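Local coordinates for protein-glutamine gamma-glutamyltransferase (Pagrus major, PDB 1G0D) that probably catalyses the calcium-dependent cross-linking of proteins, joining peptide-bound glutamine side chains to lysines or small amines, at residues 603-608 / 645-650; 375-380 / 436-441; 522-527 / 540-545. All blocks are in the same frame, centred on the assembly; numbering follows the deposited sequence.

Following the chain from the N terminus, interaction 2 comes first: it closes a 55-residue excursion that carries Asn-395, Asp-397 and Glu-434, calcium ligands by similarity, and it ties two short helical turns together in the catalytic part of the protein. Interaction 3 follows, bridging 12 residues and linking the edge strands of two sheets in a beta domain. Interaction 1 comes last, joining two strands across 36 residues within the C-terminal Ig-like domain. The three loops run in series, none enclosing or crossing another. Their centres lie about 38 to 45 Å apart, and interactions 1 and 2 sit on opposite sides of the chain's centre.

Interaction 1. Residues 603-608 / 645-650; sequences AYVSFT and VSVKLS
Tyr-604 sets CG anti to its carbonyl carbon (chi1 -62°), whereas Lys-648 places CG between its backbone N and carbonyl carbon (chi1 42°). The two side chains lie side by side and point the same way, that of Lys-648 bending at chi2 and chi4 on its way to NZ. Tyr-604 CD2 rests 3.5 Å from Lys-648 CB. Farther out the hydroxyl and the ammonium share a water, which is 2.7 Å from Tyr-604 OH and accepts from Lys-648 NZ at 3.1 Å. Amphipathic residues suit this face: their carbon parts pack together while their polar tips meet at water.

Beneath them the strands run antiparallel. Ala-603 with Leu-649, Val-605 with Val-647 and Phe-607 with Val-645 form hydrogen-bonded pairs, alternating with the non-hydrogen-bonded pairs Tyr-604/Lys-648 and Ser-606/Ser-646. Ala-603 N reaches Leu-649 O at 3.0 Å, and Val-605 N reaches Val-647 O at 3.2 Å. On the face opposite Tyr-604 the residues are apolar, with Val-605 CG1 3.5 Å from Val-647 CG2, and Phe-607 CE2 3.4 Å from Val-645 CG2. Beta-branched valines fill this layer compactly, and the phenylalanine ring extends it.

The pair belongs to the C-terminal Ig-like domain, the second beta-barrel domain of the transglutaminase fold, where two sheets face each other. Strand 588-590 bonds to the other edge of 601-608 through Gln-590 and Leu-588. The valine face lies on the second sheet, on Phe-620 of strand 619-624 and Ile-633 of strand 628-634, while Phe-607 meets the ring of Phe-665 in strand 659-666.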
loop_
_atom_site.group_PDB
_atom_site.type_symbol
_atom_site.label_atom_id
_atom_site.label_comp_id
_atom_site.label_asym_id
_atom_site.label_seq_id
_atom_site.Cartn_x
_atom_site.Cartn_y
_atom_site.Cartn_z
ATOM N N ALA A 603 -24.689 -13.637 3.770
ATOM C CA ALA A 603 -23.434 -13.649 4.513
ATOM C C ALA A 603 -23.787 -13.339 5.962
ATOM O O ALA A 603 -24.649 -12.498 6.242
ATOM C CB ALA A 603 -22.478 -12.579 3.951
ATOM N N TYR A 604 -23.089 -14.009 6.871
ATOM C CA TYR A 604 -23.324 -13.905 8.302
ATOM C C TYR A 604 -22.093 -13.544 9.099
ATOM O O TYR A 604 -21.105 -14.267 9.069
ATOM C CB TYR A 604 -23.818 -15.245 8.831
ATOM C CG TYR A 604 -25.119 -15.681 8.226
ATOM C CD1 TYR A 604 -25.150 -16.436 7.061
ATOM C CD2 TYR A 604 -26.335 -15.295 8.796
ATOM C CE1 TYR A 604 -26.365 -16.789 6.470
ATOM C CE2 TYR A 604 -27.546 -15.639 8.218
ATOM C CZ TYR A 604 -27.562 -16.380 7.052
ATOM O OH TYR A 604 -28.771 -16.669 6.453
ATOM N N VAL A 605 -22.146 -12.450 9.844
ATOM C CA VAL A 605 -21.000 -12.091 10.658
ATOM C C VAL A 605 -21.440 -12.037 12.120
ATOM O O VAL A 605 -22.560 -11.646 12.424
ATOM C CB VAL A 605 -20.364 -10.763 10.144
ATOM C CG1 VAL A 605 -21.425 -9.881 9.557
ATOM C CG2 VAL A 605 -19.550 -10.110 11.228
ATOM N N SER A 606 -20.563 -12.479 13.016
ATOM C CA SER A 606 -20.887 -12.526 14.437
ATOM C C SER A 606 -19.671 -12.524 15.368
ATOM O O SER A 606 -18.625 -13.048 15.020
ATOM C CB SER A 606 -21.675 -13.804 14.707
ATOM O OG SER A 606 -20.844 -14.821 15.255
ATOM N N PHE A 607 -19.808 -11.951 16.562
ATOM C CA PHE A 607 -18.712 -11.953 17.541
ATOM C C PHE A 607 -19.257 -11.760 18.951
ATOM O O PHE A 607 -20.449 -11.577 19.143
ATOM C CB PHE A 607 -17.617 -10.898 17.185
ATOM C CG PHE A 607 -17.836 -9.511 17.764
ATOM C CD1 PHE A 607 -17.123 -9.092 18.884
ATOM C CD2 PHE A 607 -18.686 -8.596 17.136
ATOM C CE1 PHE A 607 -17.244 -7.789 19.371
ATOM C CE2 PHE A 607 -18.817 -7.290 17.612
ATOM C CZ PHE A 607 -18.086 -6.889 18.738
ATOM N N THR A 608 -18.379 -11.852 19.939
ATOM C CA THR A 608 -18.778 -11.681 21.326
ATOM C C THR A 608 -18.033 -10.530 21.968
ATOM O O THR A 608 -16.819 -10.504 21.968
ATOM C CB THR A 608 -18.484 -12.953 22.157
ATOM O OG1 THR A 608 -19.389 -14.000 21.786
ATOM C CG2 THR A 608 -18.666 -12.669 23.629
ATOM N N VAL A 645 -22.859 -10.559 19.263
ATOM C CA VAL A 645 -23.454 -9.728 18.215
ATOM C C VAL A 645 -23.604 -10.572 16.984
ATOM O O VAL A 645 -22.757 -11.414 16.702
ATOM C CB VAL A 645 -22.545 -8.573 17.838
ATOM C CG1 VAL A 645 -23.361 -7.422 17.345
ATOM C CG2 VAL A 645 -21.731 -8.172 19.013
ATOM N N SER A 646 -24.670 -10.363 16.233
ATOM C CA SER A 646 -24.856 -11.173 15.037
ATOM C C SER A 646 -25.736 -10.516 14.006
ATOM O O SER A 646 -26.912 -10.297 14.278
ATOM C CB SER A 646 -25.477 -12.527 15.395
ATOM O OG SER A 646 -24.957 -13.031 16.621
ATOM N N VAL A 647 -25.161 -10.200 12.837
ATOM C CA VAL A 647 -25.902 -9.602 11.712
ATOM C C VAL A 647 -25.753 -10.495 10.485
ATOM O O VAL A 647 -25.096 -11.559 10.531
ATOM C CB VAL A 647 -25.361 -8.244 11.250
ATOM C CG1 VAL A 647 -26.054 -7.144 11.966
ATOM C CG2 VAL A 647 -23.856 -8.189 11.430
ATOM N N LYS A 648 -26.367 -10.044 9.390
ATOM C CA LYS A 648 -26.295 -10.736 8.129
ATOM C C LYS A 648 -26.762 -9.783 7.069
ATOM O O LYS A 648 -27.509 -8.867 7.345
ATOM C CB LYS A 648 -27.150 -11.986 8.145
ATOM C CG LYS A 648 -28.462 -11.822 8.802
ATOM C CD LYS A 648 -29.505 -11.525 7.777
ATOM C CE LYS A 648 -30.831 -12.059 8.237
ATOM N NZ LYS A 648 -30.713 -13.441 8.812
ATOM N N LEU A 649 -26.309 -10.007 5.848
ATOM C CA LEU A 649 -26.624 -9.147 4.710
ATOM C C LEU A 649 -26.909 -10.067 3.515
ATOM O O LEU A 649 -26.358 -11.160 3.433
ATOM C CB LEU A 649 -25.383 -8.300 4.386
ATOM C CG LEU A 649 -25.383 -6.844 3.882
ATOM C CD1 LEU A 649 -24.011 -6.538 3.269
ATOM C CD2 LEU A 649 -26.484 -6.588 2.860
ATOM N N SER A 650 -27.761 -9.648 2.594
ATOM C CA SER A 650 -28.006 -10.467 1.419
ATOM C C SER A 650 -27.463 -9.712 0.249
ATOM O O SER A 650 -27.523 -8.484 0.245
ATOM C CB SER A 650 -29.477 -10.672 1.188
ATOM O OG SER A 650 -29.784 -12.050 1.266
HETATM O O HOH W 1 -31.276 -15.586 6.646
#

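Interaction 2. Residues 375-380 / 436-441; sequences AIKEGN and VTLHYK. With SO4 (sulfate ion), chain B.
Lys-377 lays CB, CG and CE against backbone carbonyls and ends with NZ on Leu-438 O. It sits in the last turn of helix 373-378, which closes in a Schellman motif: Gly-379, with positive phi, gives its N-H to Ile-376 O, and Asn-380 N bonds to Ala-375 O. The other partner is the short, weakly bonded helix at 437-440. Lys-377 CG passes 3.1 Å from His-439 O, and NZ ends 2.8 Å from Leu-438 O, almost straight in line with that carbonyl (C=O...N 174°). A long, flexible, positively charged chain suits these carbonyls, and the ammonium also makes a cation-pi contact with Tyr-442. An alanine here, keeping only CB, would probably leave Leu-438 O without this donor and Tyr-442 without its cation-pi partner.

Ile-376 brings CG2 to the edge of the Tyr-440 ring, 4.2 Å from CD2; the ring's OH bonds to Trp-334 NE1. Lys-441 sends NZ elsewhere, to Val-394 O and Asn-395 OD1. His-439 NE2 bonds weakly, at 3.5 Å, to O4 of a sulfate probably from the crystallisation liquor, also held by Arg-291 and Trp-351. A water donates to Ile-376 O at 2.7 Å and to Tyr-440 O at 3.1 Å.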
loop_
_atom_site.group_PDB
_atom_site.type_symbol
_atom_site.label_atom_id
_atom_site.label_comp_id
_atom_site.label_asym_id
_atom_site.label_seq_id
_atom_site.Cartn_x
_atom_site.Cartn_y
_atom_site.Cartn_z
ATOM N N ALA A 375 19.541 0.034 -5.317
ATOM C CA ALA A 375 20.398 1.154 -4.934
ATOM C C ALA A 375 20.420 1.161 -3.428
ATOM O O ALA A 375 21.396 1.562 -2.817
ATOM C CB ALA A 375 19.844 2.462 -5.443
ATOM N N ILE A 376 19.340 0.716 -2.813
ATOM C CA ILE A 376 19.318 0.657 -1.355
ATOM C C ILE A 376 20.248 -0.479 -0.907
ATOM O O ILE A 376 21.177 -0.273 -0.114
ATOM C CB ILE A 376 17.874 0.405 -0.804
ATOM C CG1 ILE A 376 16.921 1.524 -1.272
ATOM C CG2 ILE A 376 17.903 0.320 0.708
ATOM C CD1 ILE A 376 17.390 2.895 -0.915
ATOM N N LYS A 377 20.018 -1.674 -1.439
ATOM C CA LYS A 377 20.835 -2.830 -1.076
ATOM C C LYS A 377 22.321 -2.568 -1.183
ATOM O O LYS A 377 23.079 -2.926 -0.286
ATOM C CB LYS A 377 20.495 -4.011 -1.975
ATOM C CG LYS A 377 20.407 -5.352 -1.287
ATOM C CD LYS A 377 21.752 -5.823 -0.860
ATOM C CE LYS A 377 21.659 -7.176 -0.156
ATOM N NZ LYS A 377 21.013 -8.194 -1.027
ATOM N N GLU A 378 22.736 -1.938 -2.274
ATOM C CA GLU A 378 24.153 -1.684 -2.503
ATOM C C GLU A 378 24.681 -0.357 -1.978
ATOM O O GLU A 378 25.882 -0.077 -2.060
ATOM C CB GLU A 378 24.453 -1.821 -3.997
ATOM C CG GLU A 378 24.380 -3.264 -4.551
ATOM C CD GLU A 378 24.994 -4.327 -3.622
ATOM O OE1 GLU A 378 24.331 -5.360 -3.394
ATOM O OE2 GLU A 378 26.132 -4.154 -3.122
ATOM N N GLY A 379 23.772 0.450 -1.440
ATOM C CA GLY A 379 24.130 1.732 -0.878
ATOM C C GLY A 379 24.421 2.848 -1.857
ATOM O O GLY A 379 25.270 3.677 -1.579
ATOM N N ASN A 380 23.770 2.898 -3.008
ATOM C CA ASN A 380 24.050 4.009 -3.912
ATOM C C ASN A 380 22.969 5.041 -3.692
ATOM O O ASN A 380 21.860 4.908 -4.178
ATOM C CB ASN A 380 24.023 3.561 -5.351
ATOM C CG ASN A 380 24.034 4.725 -6.311
ATOM O OD1 ASN A 380 24.287 5.865 -5.914
ATOM N ND2 ASN A 380 23.752 4.447 -7.591
ATOM N N VAL A 436 11.050 -10.232 2.768
ATOM C CA VAL A 436 11.768 -9.625 1.677
ATOM C C VAL A 436 12.981 -8.777 2.139
ATOM O O VAL A 436 13.624 -8.085 1.363
ATOM C CB VAL A 436 10.651 -8.863 0.877
ATOM C CG1 VAL A 436 10.828 -7.443 0.903
ATOM C CG2 VAL A 436 10.558 -9.394 -0.484
ATOM N N THR A 437 13.355 -8.913 3.408
ATOM C CA THR A 437 14.446 -8.107 3.971
ATOM C C THR A 437 15.745 -8.146 3.201
ATOM O O THR A 437 16.332 -7.110 2.871
ATOM C CB THR A 437 14.727 -8.481 5.470
ATOM O OG1 THR A 437 13.487 -8.706 6.160
ATOM C CG2 THR A 437 15.472 -7.347 6.185
ATOM N N LEU A 438 16.214 -9.338 2.891
ATOM C CA LEU A 438 17.463 -9.411 2.165
ATOM C C LEU A 438 17.491 -8.682 0.791
ATOM O O LEU A 438 18.561 -8.454 0.260
ATOM C CB LEU A 438 17.865 -10.871 2.029
ATOM C CG LEU A 438 19.249 -10.975 1.411
ATOM C CD1 LEU A 438 20.299 -10.582 2.405
ATOM C CD2 LEU A 438 19.480 -12.380 0.967
ATOM N N HIS A 439 16.340 -8.321 0.211
ATOM C CA HIS A 439 16.329 -7.596 -1.078
ATOM C C HIS A 439 16.827 -6.194 -0.752
ATOM O O HIS A 439 17.316 -5.455 -1.617
ATOM C CB HIS A 439 14.923 -7.338 -1.628
ATOM C CG HIS A 439 14.143 -8.549 -2.003
ATOM N ND1 HIS A 439 14.635 -9.832 -1.898
ATOM C CD2 HIS A 439 12.885 -8.665 -2.496
ATOM C CE1 HIS A 439 13.713 -10.692 -2.303
ATOM N NE2 HIS A 439 12.644 -10.011 -2.676
ATOM N N TYR A 440 16.592 -5.806 0.499
ATOM C CA TYR A 440 16.948 -4.478 0.961
ATOM C C TYR A 440 18.263 -4.396 1.627
ATOM O O TYR A 440 18.960 -3.410 1.447
ATOM C CB TYR A 440 15.899 -3.928 1.913
ATOM C CG TYR A 440 14.664 -3.496 1.183
ATOM C CD1 TYR A 440 13.580 -4.358 1.032
ATOM C CD2 TYR A 440 14.572 -2.219 0.650
ATOM C CE1 TYR A 440 12.436 -3.954 0.375
ATOM C CE2 TYR A 440 13.432 -1.797 -0.013
ATOM C CZ TYR A 440 12.365 -2.667 -0.145
ATOM O OH TYR A 440 11.219 -2.223 -0.764
ATOM N N LYS A 441 18.638 -5.412 2.394
ATOM C CA LYS A 441 19.918 -5.286 3.050
ATOM C C LYS A 441 20.709 -6.544 3.306
ATOM O O LYS A 441 20.156 -7.608 3.516
ATOM C CB LYS A 441 19.745 -4.515 4.365
ATOM C CG LYS A 441 18.469 -4.798 5.125
ATOM C CD LYS A 441 18.124 -3.608 5.961
ATOM C CE LYS A 441 18.249 -3.925 7.439
ATOM N NZ LYS A 441 19.029 -2.844 8.120
HETATM S S SO4 B . 11.000 -11.007 -6.130
HETATM O O1 SO4 B . 11.924 -9.992 -5.953
HETATM O O2 SO4 B . 10.249 -10.712 -7.291
HETATM O O3 SO4 B . 11.813 -12.091 -6.451
HETATM O O4 SO4 B . 10.294 -11.251 -4.902
HETATM O O HOH W 2 20.833 -1.122 2.461
#

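Interaction 3. Residues 522-527 / 540-545; sequences ECQRKT and EVMRLH
The contact joins the edge strands of two sheets in a beta-barrel domain of the transglutaminase fold, where strand 525-532 turns back into strand 536-544. The two segments run nearly antiparallel (163°), but Cys-523 CA and Leu-544 CA, the nearest such pair, are 7.9 Å apart. That is too far for backbone pairing, so side chains of 522-527 reach across to side chains and backbone carbonyls of 540-545.

Lys-526 starts with CG anti to the backbone N (chi1 174°), and its ammonium is gripped twice: by Glu-540 OE2 at 2.9 Å, a salt bridge in which NZ lies above the carboxylate plane, and by Val-541 O at 3.1 Å. A lysine is long enough to span the gap and supplies the donors both oxygens want. The charge of Glu-540 is probably balanced in large part here.

Gln-524 extends its amide between the strands. NE2 bonds to Cys-523 O at 3.1 Å, a partner lying in the amide plane, which holds the group's rotation, and it makes a weak bond to Arg-543 O at 3.4 Å. The amide also has apolar neighbours: OE1 is 3.3 Å from Met-542 CG, and CD is 3.6 Å from Leu-544 CD1. Glutamine suits this place because CG, 4.0 Å from Leu-544 CD1, packs on carbon while NE2 keeps its carbonyl partners.

Around the contact, Gln-524 and Lys-526 pair by backbone with Ala-510 and Met-508 of strand 502-513, while Glu-540, Met-542 and Leu-544 pair with Val-492, Val-490 and Phe-488 of strand 488-496.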
loop_
_atom_site.group_PDB
_atom_site.type_symbol
_atom_site.label_atom_id
_atom_site.label_comp_id
_atom_site.label_asym_id
_atom_site.label_seq_id
_atom_site.Cartn_x
_atom_site.Cartn_y
_atom_site.Cartn_z
ATOM N N GLU A 522 1.282 7.378 30.003
ATOM C CA GLU A 522 2.193 6.601 30.850
ATOM C C GLU A 522 1.377 5.867 31.923
ATOM O O GLU A 522 1.266 6.343 33.056
ATOM C CB GLU A 522 3.222 7.544 31.497
ATOM C CG GLU A 522 3.910 7.016 32.757
ATOM C CD GLU A 522 5.024 6.021 32.470
ATOM O OE1 GLU A 522 6.008 6.369 31.762
ATOM O OE2 GLU A 522 4.911 4.879 32.972
ATOM N N CYS A 523 0.810 4.708 31.577
ATOM C CA CYS A 523 -0.012 3.978 32.538
ATOM C C CYS A 523 0.695 3.138 33.613
ATOM O O CYS A 523 0.153 2.108 34.034
ATOM C CB CYS A 523 -1.063 3.114 31.827
ATOM S SG CYS A 523 -0.496 2.299 30.374
ATOM N N GLN A 524 1.898 3.575 34.020
ATOM C CA GLN A 524 2.680 2.981 35.110
ATOM C C GLN A 524 4.149 2.712 34.926
ATOM O O GLN A 524 4.585 2.180 33.925
ATOM C CB GLN A 524 2.017 1.730 35.670
ATOM C CG GLN A 524 2.483 0.426 35.136
ATOM C CD GLN A 524 1.644 -0.695 35.702
ATOM O OE1 GLN A 524 2.163 -1.584 36.382
ATOM N NE2 GLN A 524 0.329 -0.654 35.444
ATOM N N ARG A 525 4.891 3.074 35.963
ATOM C CA ARG A 525 6.344 2.955 36.034
ATOM C C ARG A 525 6.724 2.212 37.337
ATOM O O ARG A 525 5.868 1.994 38.199
ATOM C CB ARG A 525 6.907 4.367 36.006
ATOM C CG ARG A 525 8.373 4.488 36.140
ATOM C CD ARG A 525 8.688 5.929 36.450
ATOM N NE ARG A 525 8.551 6.773 35.276
ATOM C CZ ARG A 525 9.582 7.252 34.598
ATOM N NH1 ARG A 525 9.364 8.016 33.539
ATOM N NH2 ARG A 525 10.828 6.967 34.980
ATOM N N LYS A 526 7.987 1.823 37.503
ATOM C CA LYS A 526 8.377 1.074 38.705
ATOM C C LYS A 526 9.864 0.766 38.672
ATOM O O LYS A 526 10.370 0.297 37.666
ATOM C CB LYS A 526 7.572 -0.230 38.734
ATOM C CG LYS A 526 7.892 -1.258 39.806
ATOM C CD LYS A 526 7.030 -2.512 39.518
ATOM C CE LYS A 526 7.178 -3.634 40.544
ATOM N NZ LYS A 526 7.385 -4.960 39.862
ATOM N N THR A 527 10.570 1.043 39.758
ATOM C CA THR A 527 11.997 0.745 39.811
ATOM C C THR A 527 12.277 -0.222 40.940
ATOM O O THR A 527 11.803 -0.035 42.051
ATOM C CB THR A 527 12.837 1.983 40.029
ATOM O OG1 THR A 527 12.920 2.704 38.796
ATOM C CG2 THR A 527 14.238 1.599 40.459
ATOM N N GLU A 540 10.719 -10.303 36.987
ATOM C CA GLU A 540 9.829 -9.349 37.633
ATOM C C GLU A 540 8.601 -9.209 36.765
ATOM O O GLU A 540 8.671 -9.331 35.543
ATOM C CB GLU A 540 10.493 -7.982 37.779
ATOM C CG GLU A 540 11.154 -7.763 39.122
ATOM C CD GLU A 540 10.204 -7.208 40.156
ATOM O OE1 GLU A 540 9.576 -8.023 40.862
ATOM O OE2 GLU A 540 10.085 -5.967 40.259
ATOM N N VAL A 541 7.470 -8.969 37.405
ATOM C CA VAL A 541 6.208 -8.819 36.705
ATOM C C VAL A 541 5.586 -7.424 36.841
ATOM O O VAL A 541 5.732 -6.732 37.856
ATOM C CB VAL A 541 5.192 -9.867 37.218
ATOM C CG1 VAL A 541 3.829 -9.604 36.628
ATOM C CG2 VAL A 541 5.674 -11.258 36.861
ATOM N N MET A 542 4.906 -7.002 35.786
ATOM C CA MET A 542 4.233 -5.725 35.792
ATOM C C MET A 542 2.829 -6.035 35.366
ATOM O O MET A 542 2.616 -6.550 34.283
ATOM C CB MET A 542 4.888 -4.785 34.794
ATOM C CG MET A 542 4.187 -3.441 34.622
ATOM S SD MET A 542 5.220 -2.286 33.669
ATOM C CE MET A 542 6.692 -3.334 33.344
ATOM N N ARG A 543 1.860 -5.742 36.217
ATOM C CA ARG A 543 0.495 -6.034 35.850
ATOM C C ARG A 543 -0.217 -4.823 35.346
ATOM O O ARG A 543 -0.420 -3.864 36.088
ATOM C CB ARG A 543 -0.279 -6.601 37.027
ATOM C CG ARG A 543 -1.731 -6.904 36.706
ATOM C CD ARG A 543 -2.266 -8.020 37.588
ATOM N NE ARG A 543 -3.624 -8.388 37.213
ATOM C CZ ARG A 543 -3.934 -9.436 36.451
ATOM N NH1 ARG A 543 -2.979 -10.228 35.974
ATOM N NH2 ARG A 543 -5.206 -9.699 36.171
ATOM N N LEU A 544 -0.578 -4.871 34.067
ATOM C CA LEU A 544 -1.311 -3.794 33.422
ATOM C C LEU A 544 -2.798 -4.159 33.535
ATOM O O LEU A 544 -3.147 -5.335 33.391
ATOM C CB LEU A 544 -0.868 -3.691 31.966
ATOM C CG LEU A 544 0.419 -2.929 31.638
ATOM C CD1 LEU A 544 0.500 -1.637 32.406
ATOM C CD2 LEU A 544 1.579 -3.787 31.968
ATOM N N HIS A 545 -3.656 -3.160 33.800
ATOM C CA HIS A 545 -5.105 -3.366 33.981
ATOM C C HIS A 545 -5.964 -2.588 33.014
ATOM O O HIS A 545 -5.666 -1.451 32.675
ATOM C CB HIS A 545 -5.546 -2.954 35.376
ATOM C CG HIS A 545 -4.820 -3.662 36.465
ATOM N ND1 HIS A 545 -3.610 -3.224 36.957
ATOM C CD2 HIS A 545 -5.136 -4.771 37.171
ATOM C CE1 HIS A 545 -3.213 -4.032 37.922
ATOM N NE2 HIS A 545 -4.122 -4.979 38.072
#